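Local coordinates for protein KmHsv2 (Kluyveromyces marxianus, PDB 3VU4) that probably binds phosphoinositides on membranes, as a seven-bladed beta-propeller of the PROPPIN family related to the autophagy protein Atg18, at residues F112-S122 against D136-F145; A74-I85 against S95-L106. All coordinates share one frame; numbering follows the deposited sequence.

In the fold
Contact 1 (112-122 with 136-145) and contact 2 (74-85 with 95-106) are built alike: in each, the outer strand of one propeller blade pairs with its neighbour, and the chain then crosses to the innermost strand of the next blade. They follow one another along the chain, their centres about 13 Å apart, and meet in the sheet where strands 103-108 and 112-117 are neighbours. Contact 1 is the more buried, with phenylalanine rings between its blades, a buried serine-tyrosine pair bonded to an aspartate, and a more exposed salt bridge at the turn. Contact 2 is only partly buried; aliphatic side chains fill its interior, while R96 and K98 lie exposed on one face of its edge strand.

Contact 1: residues F112-S122 against D136-F145; sequences FIVVSYGDVIS and DIRFGGVCEF
I121 and I137 form the hydrogen-bonded pair at the heart of an antiparallel ladder, with I121 N to I137 O at 2.7 Å. The return bond runs from I137 N to I121 O. V120 and R138 make the adjoining non-hydrogen-bonded pair, and a further hydrogen bond, F139 N to D119 O, lies beyond the ladder, the donor above that carbonyl's plane.

Apolar contacts centre on F139, before the corner at G140 and G141, and on C143 and F145 beyond it. I121 lays CG1 over one face of the F139 ring, 3.8 Å from its centroid, and extends CD1 to C143 CB. Across the ring, G141 N lies over the opposite face, while S116 CB reaches F139 CZ at 3.6 Å. The F139 chi1 of 76° sets CG between backbone N and carbonyl carbon, turning the ring back toward 112-122. Trimming F139 to an alanine would probably open a gap between I121 and S116 and leave I121 CG1 without the ring face it packs on. Farther along, V114 CG2 sits over the F145 ring, 3.9 Å from its centroid, and F112 CD2 approaches F145 CZ.

Polar groups form two clusters. In one, S122 OG donates to D136 OD1 at 2.7 Å from above the carboxylate plane and itself accepts a hydrogen bond from Y117 OH; R132 adds a salt bridge to D136 OD2. The other, at the 117-120 turn, is the slack D119-R138 salt bridge: R138 NH1 to D119 OD2 is a weak 3.3 Å hydrogen bond, and D119 OD1 lies over the guanidinium face. R138 also makes a long, weak ion pair with E155.

The hairpin 120-125/137-139 followed by the turn into strand 142-146 is the outer edge of one beta-propeller blade and its crossing to the innermost strand of the next.

Contact 2: residues A74-I85 against S95-L106; sequences AFVTGVKEVVHI and SRIKVDAPVKDL. With SO4 (sulfate ion), chain C.
V83 and V103 meet through their CG2 methyls at 3.5 Å, the two side chains crossing at about a right angle. From its other branch, V83 CG1 meets L106 CD2 tip to tip at 3.9 Å, and A74 CB lies against the same leucine methyl. With CG anti to the L106 backbone N (chi1 -179°), the leucine reaches from strand 103-108 into the adjoining blade; I85 CB packs on S95 CB at the far end.

Backbone pairing sets the register of the hairpin behind V83 and I85. V83 N bonds to I97 O at 2.8 Å in a nearly straight bond, the return from I97 N to V83 O is more bent, and I85 N binds S95 O. The type I turn from V79 to V82 brings K80 O to V103 N at 3.0 Å, so the turn holds the connecting chain just where it enters strand 103-108, as E81 O holds V99 N where the chain leaves strand 92-98.

On the other face of the sheet, R96 CG lies over one face of the H84 ring, whose ND1 is hydrogen-bonded to D93. Pointing away from segment 74-85, the extended K104 side chain bonds through NZ to O1 of a sulfate, probably from the crystallisation liquor, at 3.1 Å and also to G118 O.

Residues 99-102, carrying the chain from the edge of one blade to the start of another, make the blade-to-blade connection characteristic of a beta-propeller.

Contact 1: residues F112-S122 against D136-F145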
loop_
_atom_site.group_PDB
_atom_site.type_symbol
_atom_site.label_atom_id
_atom_site.label_comp_id
_atom_site.label_asym_id
_atom_site.label_seq_id
_atom_site.Cartn_x
_atom_site.Cartn_y
_atom_site.Cartn_z
ATOM N N PHE A 112 3.519 18.057 0.052
ATOM C CA PHE A 112 4.511 17.609 -0.916
ATOM C C PHE A 112 4.024 16.748 -2.073
ATOM O O PHE A 112 2.901 16.240 -2.078
ATOM C CB PHE A 112 5.587 16.817 -0.185
ATOM C CG PHE A 112 5.932 17.369 1.153
ATOM C CD1 PHE A 112 6.855 18.397 1.277
ATOM C CD2 PHE A 112 5.327 16.865 2.298
ATOM C CE1 PHE A 112 7.177 18.915 2.526
ATOM C CE2 PHE A 112 5.640 17.374 3.553
ATOM C CZ PHE A 112 6.569 18.404 3.667
ATOM N N ILE A 113 4.914 16.601 -3.052
ATOM C CA ILE A 113 4.700 15.766 -4.220
ATOM C C ILE A 113 6.001 14.979 -4.332
ATOM O O ILE A 113 7.010 15.514 -4.784
ATOM C CB ILE A 113 4.517 16.579 -5.513
ATOM C CG1 ILE A 113 3.287 17.478 -5.408
ATOM C CG2 ILE A 113 4.349 15.630 -6.692
ATOM C CD1 ILE A 113 2.996 18.270 -6.676
ATOM N N VAL A 114 5.991 13.725 -3.891
ATOM C CA VAL A 114 7.194 12.901 -3.954
ATOM C C VAL A 114 7.224 12.199 -5.310
ATOM O O VAL A 114 6.229 11.595 -5.717
ATOM C CB VAL A 114 7.211 11.857 -2.800
ATOM C CG1 VAL A 114 8.504 11.073 -2.820
ATOM C CG2 VAL A 114 7.037 12.562 -1.456
ATOM N N VAL A 115 8.360 12.290 -6.004
ATOM C CA VAL A 115 8.523 11.690 -7.337
ATOM C C VAL A 115 9.881 10.993 -7.518
ATOM O O VAL A 115 10.928 11.613 -7.316
ATOM C CB VAL A 115 8.415 12.775 -8.453
ATOM C CG1 VAL A 115 8.521 12.128 -9.827
ATOM C CG2 VAL A 115 7.113 13.548 -8.318
ATOM N N SER A 116 9.877 9.721 -7.903
ATOM C CA SER A 116 11.137 9.021 -8.110
ATOM C C SER A 116 11.273 8.632 -9.569
ATOM O O SER A 116 10.287 8.377 -10.258
ATOM C CB SER A 116 11.246 7.769 -7.228
ATOM O OG SER A 116 10.435 6.710 -7.704
ATOM N N TYR A 117 12.512 8.596 -10.033
ATOM C CA TYR A 117 12.815 8.256 -11.407
ATOM C C TYR A 117 14.259 7.834 -11.394
ATOM O O TYR A 117 15.065 8.424 -10.680
ATOM C CB TYR A 117 12.641 9.481 -12.308
ATOM C CG TYR A 117 13.247 10.743 -11.737
ATOM C CD1 TYR A 117 12.606 11.449 -10.713
ATOM C CD2 TYR A 117 14.468 11.225 -12.206
ATOM C CE1 TYR A 117 13.166 12.606 -10.168
ATOM C CE2 TYR A 117 15.041 12.383 -11.669
ATOM C CZ TYR A 117 14.385 13.066 -10.650
ATOM O OH TYR A 117 14.956 14.193 -10.106
ATOM N N GLY A 118 14.600 6.829 -12.183
ATOM C CA GLY A 118 15.974 6.372 -12.175
ATOM C C GLY A 118 16.288 5.994 -10.744
ATOM O O GLY A 118 15.552 5.210 -10.134
ATOM N N ASP A 119 17.356 6.556 -10.190
ATOM C CA ASP A 119 17.712 6.250 -8.812
ATOM C C ASP A 119 17.697 7.508 -7.956
ATOM O O ASP A 119 18.520 7.679 -7.055
ATOM C CB ASP A 119 19.081 5.566 -8.748
ATOM C CG ASP A 119 20.196 6.441 -9.255
ATOM O OD1 ASP A 119 19.905 7.548 -9.763
ATOM O OD2 ASP A 119 21.366 6.013 -9.146
ATOM N N VAL A 120 16.725 8.370 -8.231
ATOM C CA VAL A 120 16.573 9.623 -7.512
ATOM C C VAL A 120 15.142 9.831 -7.003
ATOM O O VAL A 120 14.175 9.393 -7.628
ATOM C CB VAL A 120 16.929 10.813 -8.439
ATOM C CG1 VAL A 120 16.740 12.132 -7.707
ATOM C CG2 VAL A 120 18.355 10.668 -8.943
ATOM N N ILE A 121 15.011 10.493 -5.858
ATOM C CA ILE A 121 13.698 10.816 -5.322
ATOM C C ILE A 121 13.683 12.332 -5.191
ATOM O O ILE A 121 14.589 12.909 -4.587
ATOM C CB ILE A 121 13.452 10.211 -3.924
ATOM C CG1 ILE A 121 13.522 8.685 -3.983
ATOM C CG2 ILE A 121 12.085 10.652 -3.412
ATOM C CD1 ILE A 121 13.266 8.007 -2.658
ATOM N N SER A 122 12.678 12.981 -5.768
ATOM C CA SER A 122 12.571 14.439 -5.690
ATOM C C SER A 122 11.283 14.858 -5.011
ATOM O O SER A 122 10.211 14.328 -5.294
ATOM C CB SER A 122 12.631 15.076 -7.085
ATOM O OG SER A 122 13.941 15.023 -7.624
ATOM N N ASP A 136 17.731 16.513 -3.817
ATOM C CA ASP A 136 17.366 15.211 -4.353
ATOM C C ASP A 136 18.055 14.124 -3.549
ATOM O O ASP A 136 19.171 14.311 -3.061
ATOM C CB ASP A 136 17.761 15.101 -5.823
ATOM C CG ASP A 136 16.793 15.822 -6.729
ATOM O OD1 ASP A 136 15.783 16.342 -6.200
ATOM O OD2 ASP A 136 17.036 15.863 -7.958
ATOM N N ILE A 137 17.369 12.995 -3.411
ATOM C CA ILE A 137 17.870 11.848 -2.666
ATOM C C ILE A 137 18.130 10.675 -3.615
ATOM O O ILE A 137 17.437 10.504 -4.622
ATOM C CB ILE A 137 16.839 11.441 -1.592
ATOM C CG1 ILE A 137 16.722 12.566 -0.563
ATOM C CG2 ILE A 137 17.233 10.130 -0.931
ATOM C CD1 ILE A 137 15.507 12.470 0.343
ATOM N N ARG A 138 19.143 9.879 -3.301
ATOM C CA ARG A 138 19.479 8.715 -4.109
ATOM C C ARG A 138 19.031 7.459 -3.367
ATOM O O ARG A 138 19.407 7.239 -2.216
ATOM C CB ARG A 138 20.988 8.675 -4.367
ATOM C CG ARG A 138 21.487 9.868 -5.167
ATOM C CD ARG A 138 21.005 9.811 -6.618
ATOM N NE ARG A 138 21.880 8.973 -7.432
ATOM C CZ ARG A 138 22.675 9.439 -8.391
ATOM N NH1 ARG A 138 23.447 8.602 -9.075
ATOM N NH2 ARG A 138 22.684 10.739 -8.673
ATOM N N PHE A 139 18.215 6.641 -4.019
ATOM C CA PHE A 139 17.727 5.424 -3.394
ATOM C C PHE A 139 17.988 4.209 -4.291
ATOM O O PHE A 139 18.469 4.357 -5.412
ATOM C CB PHE A 139 16.233 5.580 -3.084
ATOM C CG PHE A 139 15.339 5.449 -4.280
ATOM C CD1 PHE A 139 15.642 6.100 -5.475
ATOM C CD2 PHE A 139 14.182 4.678 -4.209
ATOM C CE1 PHE A 139 14.803 5.983 -6.583
ATOM C CE2 PHE A 139 13.331 4.552 -5.316
ATOM C CZ PHE A 139 13.644 5.206 -6.503
ATOM N N GLY A 140 17.671 3.014 -3.797
ATOM C CA GLY A 140 17.915 1.807 -4.567
ATOM C C GLY A 140 16.711 1.139 -5.201
ATOM O O GLY A 140 16.736 -0.061 -5.433
ATOM N N GLY A 141 15.651 1.893 -5.474
ATOM C CA GLY A 141 14.485 1.296 -6.100
ATOM C C GLY A 141 13.203 1.228 -5.287
ATOM O O GLY A 141 12.108 1.219 -5.852
ATOM N N VAL A 142 13.321 1.180 -3.966
ATOM C CA VAL A 142 12.141 1.106 -3.114
ATOM C C VAL A 142 11.910 2.378 -2.305
ATOM O O VAL A 142 12.831 2.922 -1.699
ATOM C CB VAL A 142 12.259 -0.064 -2.122
ATOM C CG1 VAL A 142 10.990 -0.178 -1.298
ATOM C CG2 VAL A 142 12.544 -1.357 -2.876
ATOM N N CYS A 143 10.678 2.861 -2.287
ATOM C CA CYS A 143 10.387 4.035 -1.492
ATOM C C CYS A 143 8.899 4.205 -1.265
ATOM O O CYS A 143 8.086 3.974 -2.153
ATOM C CB CYS A 143 10.973 5.289 -2.141
ATOM S SG CYS A 143 9.936 6.083 -3.356
ATOM N N GLU A 144 8.548 4.590 -0.053
ATOM C CA GLU A 144 7.159 4.805 0.282
ATOM C C GLU A 144 7.072 6.112 1.046
ATOM O O GLU A 144 7.983 6.481 1.788
ATOM C CB GLU A 144 6.615 3.670 1.153
ATOM C CG GLU A 144 5.107 3.483 1.007
ATOM C CD GLU A 144 4.423 3.116 2.306
ATOM O OE1 GLU A 144 5.037 2.404 3.123
ATOM O OE2 GLU A 144 3.262 3.528 2.507
ATOM N N PHE A 145 5.979 6.825 0.841
ATOM C CA PHE A 145 5.776 8.075 1.533
ATOM C C PHE A 145 4.365 8.088 2.061
ATOM O O PHE A 145 3.416 7.859 1.318
ATOM C CB PHE A 145 5.963 9.265 0.603
ATOM C CG PHE A 145 5.691 10.573 1.266
ATOM C CD1 PHE A 145 6.555 11.059 2.242
ATOM C CD2 PHE A 145 4.538 11.290 0.971
ATOM C CE1 PHE A 145 6.274 12.246 2.922
ATOM C CE2 PHE A 145 4.245 12.477 1.643
ATOM C CZ PHE A 145 5.117 12.955 2.623
#

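Contact 2: residues A74-I85 against S95-L106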
loop_
_atom_site.group_PDB
_atom_site.type_symbol
_atom_site.label_atom_id
_atom_site.label_comp_id
_atom_site.label_asym_id
_atom_site.label_seq_id
_atom_site.Cartn_x
_atom_site.Cartn_y
_atom_site.Cartn_z
ATOM N N ALA A 74 -3.023 13.498 -9.956
ATOM C CA ALA A 74 -1.757 13.621 -10.646
ATOM C C ALA A 74 -1.679 12.459 -11.620
ATOM O O ALA A 74 -2.154 11.366 -11.317
ATOM C CB ALA A 74 -0.615 13.548 -9.648
ATOM N N PHE A 75 -1.098 12.687 -12.792
ATOM C CA PHE A 75 -0.961 11.613 -13.765
ATOM C C PHE A 75 0.176 11.816 -14.753
ATOM O O PHE A 75 0.702 12.919 -14.908
ATOM C CB PHE A 75 -2.282 11.389 -14.515
ATOM C CG PHE A 75 -2.831 12.616 -15.188
ATOM C CD1 PHE A 75 -2.152 13.213 -16.245
ATOM C CD2 PHE A 75 -4.053 13.154 -14.786
ATOM C CE1 PHE A 75 -2.686 14.325 -16.895
ATOM C CE2 PHE A 75 -4.596 14.269 -15.431
ATOM C CZ PHE A 75 -3.914 14.852 -16.486
ATOM N N VAL A 76 0.572 10.720 -15.388
ATOM C CA VAL A 76 1.629 10.723 -16.385
ATOM C C VAL A 76 0.944 10.208 -17.638
ATOM O O VAL A 76 0.106 9.310 -17.563
ATOM C CB VAL A 76 2.774 9.760 -16.006
ATOM C CG1 VAL A 76 3.802 9.691 -17.126
ATOM C CG2 VAL A 76 3.434 10.220 -14.727
ATOM N N THR A 77 1.283 10.777 -18.788
ATOM C CA THR A 77 0.660 10.353 -20.035
ATOM C C THR A 77 1.684 9.742 -20.979
ATOM O O THR A 77 2.410 8.816 -20.602
ATOM C CB THR A 77 -0.022 11.537 -20.734
ATOM O OG1 THR A 77 0.965 12.521 -21.065
ATOM C CG2 THR A 77 -1.071 12.163 -19.820
ATOM N N GLY A 78 1.734 10.258 -22.204
ATOM C CA GLY A 78 2.672 9.744 -23.182
ATOM C C GLY A 78 4.085 9.994 -22.713
ATOM O O GLY A 78 4.889 9.066 -22.590
ATOM N N VAL A 79 4.382 11.261 -22.445
ATOM C CA VAL A 79 5.697 11.665 -21.976
ATOM C C VAL A 79 5.858 11.184 -20.537
ATOM O O VAL A 79 5.304 11.767 -19.598
ATOM C CB VAL A 79 5.857 13.202 -22.076
ATOM C CG1 VAL A 79 4.618 13.892 -21.523
ATOM C CG2 VAL A 79 7.114 13.650 -21.340
ATOM N N LYS A 80 6.626 10.107 -20.389
ATOM C CA LYS A 80 6.874 9.456 -19.109
ATOM C C LYS A 80 7.536 10.304 -18.032
ATOM O O LYS A 80 7.375 10.024 -16.841
ATOM C CB LYS A 80 7.743 8.212 -19.314
ATOM C CG LYS A 80 7.380 7.337 -20.503
ATOM C CD LYS A 80 6.278 6.344 -20.199
ATOM C CE LYS A 80 4.917 6.999 -20.208
ATOM N NZ LYS A 80 3.838 5.976 -20.319
ATOM N N GLU A 81 8.291 11.323 -18.425
ATOM C CA GLU A 81 8.979 12.135 -17.426
ATOM C C GLU A 81 8.219 13.357 -16.934
ATOM O O GLU A 81 8.781 14.194 -16.230
ATOM C CB GLU A 81 10.367 12.551 -17.937
ATOM C CG GLU A 81 10.534 12.512 -19.441
ATOM C CD GLU A 81 10.494 11.099 -19.999
ATOM O OE1 GLU A 81 11.398 10.297 -19.668
ATOM O OE2 GLU A 81 9.555 10.793 -20.766
ATOM N N VAL A 82 6.940 13.449 -17.277
ATOM C CA VAL A 82 6.135 14.588 -16.852
ATOM C C VAL A 82 4.973 14.187 -15.949
ATOM O O VAL A 82 4.221 13.266 -16.264
ATOM C CB VAL A 82 5.579 15.349 -18.072
ATOM C CG1 VAL A 82 4.669 16.478 -17.620
ATOM C CG2 VAL A 82 6.722 15.888 -18.892
ATOM N N VAL A 83 4.835 14.885 -14.828
ATOM C CA VAL A 83 3.760 14.614 -13.883
ATOM C C VAL A 83 2.789 15.791 -13.876
ATOM O O VAL A 83 3.149 16.907 -13.501
ATOM C CB VAL A 83 4.307 14.404 -12.456
ATOM C CG1 VAL A 83 3.158 14.298 -11.469
ATOM C CG2 VAL A 83 5.171 13.149 -12.408
ATOM N N HIS A 84 1.556 15.536 -14.290
ATOM C CA HIS A 84 0.550 16.581 -14.347
ATOM C C HIS A 84 -0.295 16.664 -13.090
ATOM O O HIS A 84 -0.891 15.672 -12.676
ATOM C CB HIS A 84 -0.405 16.342 -15.517
ATOM C CG HIS A 84 0.252 16.333 -16.859
ATOM N ND1 HIS A 84 -0.000 17.294 -17.815
ATOM C CD2 HIS A 84 1.103 15.448 -17.432
ATOM C CE1 HIS A 84 0.663 17.000 -18.918
ATOM N NE2 HIS A 84 1.339 15.884 -18.712
ATOM N N ILE A 85 -0.346 17.841 -12.477
ATOM C CA ILE A 85 -1.205 18.027 -11.319
ATOM C C ILE A 85 -2.451 18.578 -12.002
ATOM O O ILE A 85 -2.398 19.637 -12.617
ATOM C CB ILE A 85 -0.642 19.063 -10.344
ATOM C CG1 ILE A 85 0.792 18.686 -9.962
ATOM C CG2 ILE A 85 -1.517 19.122 -9.095
ATOM C CD1 ILE A 85 0.918 17.339 -9.289
ATOM N N SER A 95 -0.636 22.475 -12.969
ATOM C CA SER A 95 0.817 22.413 -12.879
ATOM C C SER A 95 1.417 21.250 -13.666
ATOM O O SER A 95 0.748 20.257 -13.950
ATOM C CB SER A 95 1.245 22.295 -11.418
ATOM O OG SER A 95 2.653 22.193 -11.322
ATOM N N ARG A 96 2.687 21.398 -14.018
ATOM C CA ARG A 96 3.438 20.386 -14.746
ATOM C C ARG A 96 4.764 20.310 -14.009
ATOM O O ARG A 96 5.278 21.332 -13.553
ATOM C CB ARG A 96 3.710 20.827 -16.182
ATOM C CG ARG A 96 3.036 20.020 -17.285
ATOM C CD ARG A 96 3.705 20.351 -18.628
ATOM N NE ARG A 96 3.860 21.798 -18.801
ATOM C CZ ARG A 96 4.708 22.380 -19.648
ATOM N NH1 ARG A 96 5.498 21.644 -20.419
ATOM N NH2 ARG A 96 4.765 23.704 -19.723
ATOM N N ILE A 97 5.308 19.107 -13.873
ATOM C CA ILE A 97 6.589 18.923 -13.206
ATOM C C ILE A 97 7.342 17.898 -14.033
ATOM O O ILE A 97 6.794 16.851 -14.372
ATOM C CB ILE A 97 6.407 18.410 -11.764
ATOM C CG1 ILE A 97 5.626 19.437 -10.944
ATOM C CG2 ILE A 97 7.758 18.163 -11.126
ATOM C CD1 ILE A 97 5.220 18.944 -9.567
ATOM N N LYS A 98 8.588 18.200 -14.378
ATOM C CA LYS A 98 9.365 17.286 -15.200
ATOM C C LYS A 98 10.616 16.778 -14.516
ATOM O O LYS A 98 11.280 17.507 -13.784
ATOM C CB LYS A 98 9.768 17.960 -16.509
ATOM C CG LYS A 98 10.426 17.008 -17.492
ATOM C CD LYS A 98 11.263 17.749 -18.520
ATOM C CE LYS A 98 11.717 16.816 -19.630
ATOM N NZ LYS A 98 10.570 16.367 -20.477
ATOM N N VAL A 99 10.937 15.517 -14.769
ATOM C CA VAL A 99 12.121 14.912 -14.185
ATOM C C VAL A 99 13.001 14.361 -15.304
ATOM O O VAL A 99 12.555 14.240 -16.442
ATOM C CB VAL A 99 11.733 13.812 -13.182
ATOM C CG1 VAL A 99 11.048 14.441 -11.988
ATOM C CG2 VAL A 99 10.805 12.810 -13.840
ATOM N N ASP A 100 14.248 14.034 -14.978
ATOM C CA ASP A 100 15.198 13.548 -15.972
ATOM C C ASP A 100 15.006 12.136 -16.511
ATOM O O ASP A 100 15.528 11.808 -17.575
ATOM C CB ASP A 100 16.622 13.687 -15.432
ATOM C CG ASP A 100 16.940 15.106 -15.019
ATOM O OD1 ASP A 100 16.685 16.029 -15.832
ATOM O OD2 ASP A 100 17.441 15.297 -13.886
ATOM N N ALA A 101 14.274 11.299 -15.788
ATOM C CA ALA A 101 14.038 9.931 -16.238
ATOM C C ALA A 101 12.549 9.639 -16.095
ATOM O O ALA A 101 11.823 10.425 -15.493
ATOM C CB ALA A 101 14.861 8.963 -15.406
ATOM N N PRO A 102 12.069 8.510 -16.647
ATOM C CA PRO A 102 10.640 8.187 -16.538
ATOM C C PRO A 102 10.204 8.114 -15.073
ATOM O O PRO A 102 10.941 7.606 -14.230
ATOM C CB PRO A 102 10.537 6.829 -17.227
ATOM C CG PRO A 102 11.702 6.815 -18.166
ATOM C CD PRO A 102 12.795 7.439 -17.351
ATOM N N VAL A 103 9.014 8.616 -14.771
ATOM C CA VAL A 103 8.522 8.585 -13.405
ATOM C C VAL A 103 8.190 7.164 -12.949
ATOM O O VAL A 103 7.460 6.441 -13.633
ATOM C CB VAL A 103 7.263 9.453 -13.250
ATOM C CG1 VAL A 103 6.743 9.371 -11.823
ATOM C CG2 VAL A 103 7.581 10.890 -13.613
ATOM N N LYS A 104 8.739 6.781 -11.793
ATOM C CA LYS A 104 8.511 5.466 -11.184
ATOM C C LYS A 104 7.464 5.615 -10.080
ATOM O O LYS A 104 6.266 5.435 -10.307
ATOM C CB LYS A 104 9.801 4.912 -10.566
ATOM C CG LYS A 104 10.900 4.538 -11.543
ATOM C CD LYS A 104 12.080 3.959 -10.772
ATOM C CE LYS A 104 13.232 3.544 -11.676
ATOM N NZ LYS A 104 14.363 2.967 -10.877
ATOM N N ASP A 105 7.916 5.957 -8.878
ATOM C CA ASP A 105 7.005 6.143 -7.755
ATOM C C ASP A 105 6.467 7.573 -7.744
ATOM O O ASP A 105 7.131 8.498 -8.212
ATOM C CB ASP A 105 7.733 5.845 -6.446
ATOM C CG ASP A 105 8.238 4.417 -6.375
ATOM O OD1 ASP A 105 7.391 3.490 -6.313
ATOM O OD2 ASP A 105 9.478 4.227 -6.388
ATOM N N LEU A 106 5.263 7.745 -7.206
ATOM C CA LEU A 106 4.623 9.053 -7.134
ATOM C C LEU A 106 3.688 9.131 -5.929
ATOM O O LEU A 106 2.733 8.356 -5.826
ATOM C CB LEU A 106 3.833 9.315 -8.415
ATOM C CG LEU A 106 3.123 10.666 -8.500
ATOM C CD1 LEU A 106 4.147 11.773 -8.336
ATOM C CD2 LEU A 106 2.400 10.801 -9.828
HETATM S S SO4 C . 16.110 1.971 -14.099
HETATM O O1 SO4 C . 16.404 3.141 -13.246
HETATM O O2 SO4 C . 15.555 0.890 -13.266
HETATM O O3 SO4 C . 15.117 2.346 -15.120
HETATM O O4 SO4 C . 17.353 1.518 -14.754
#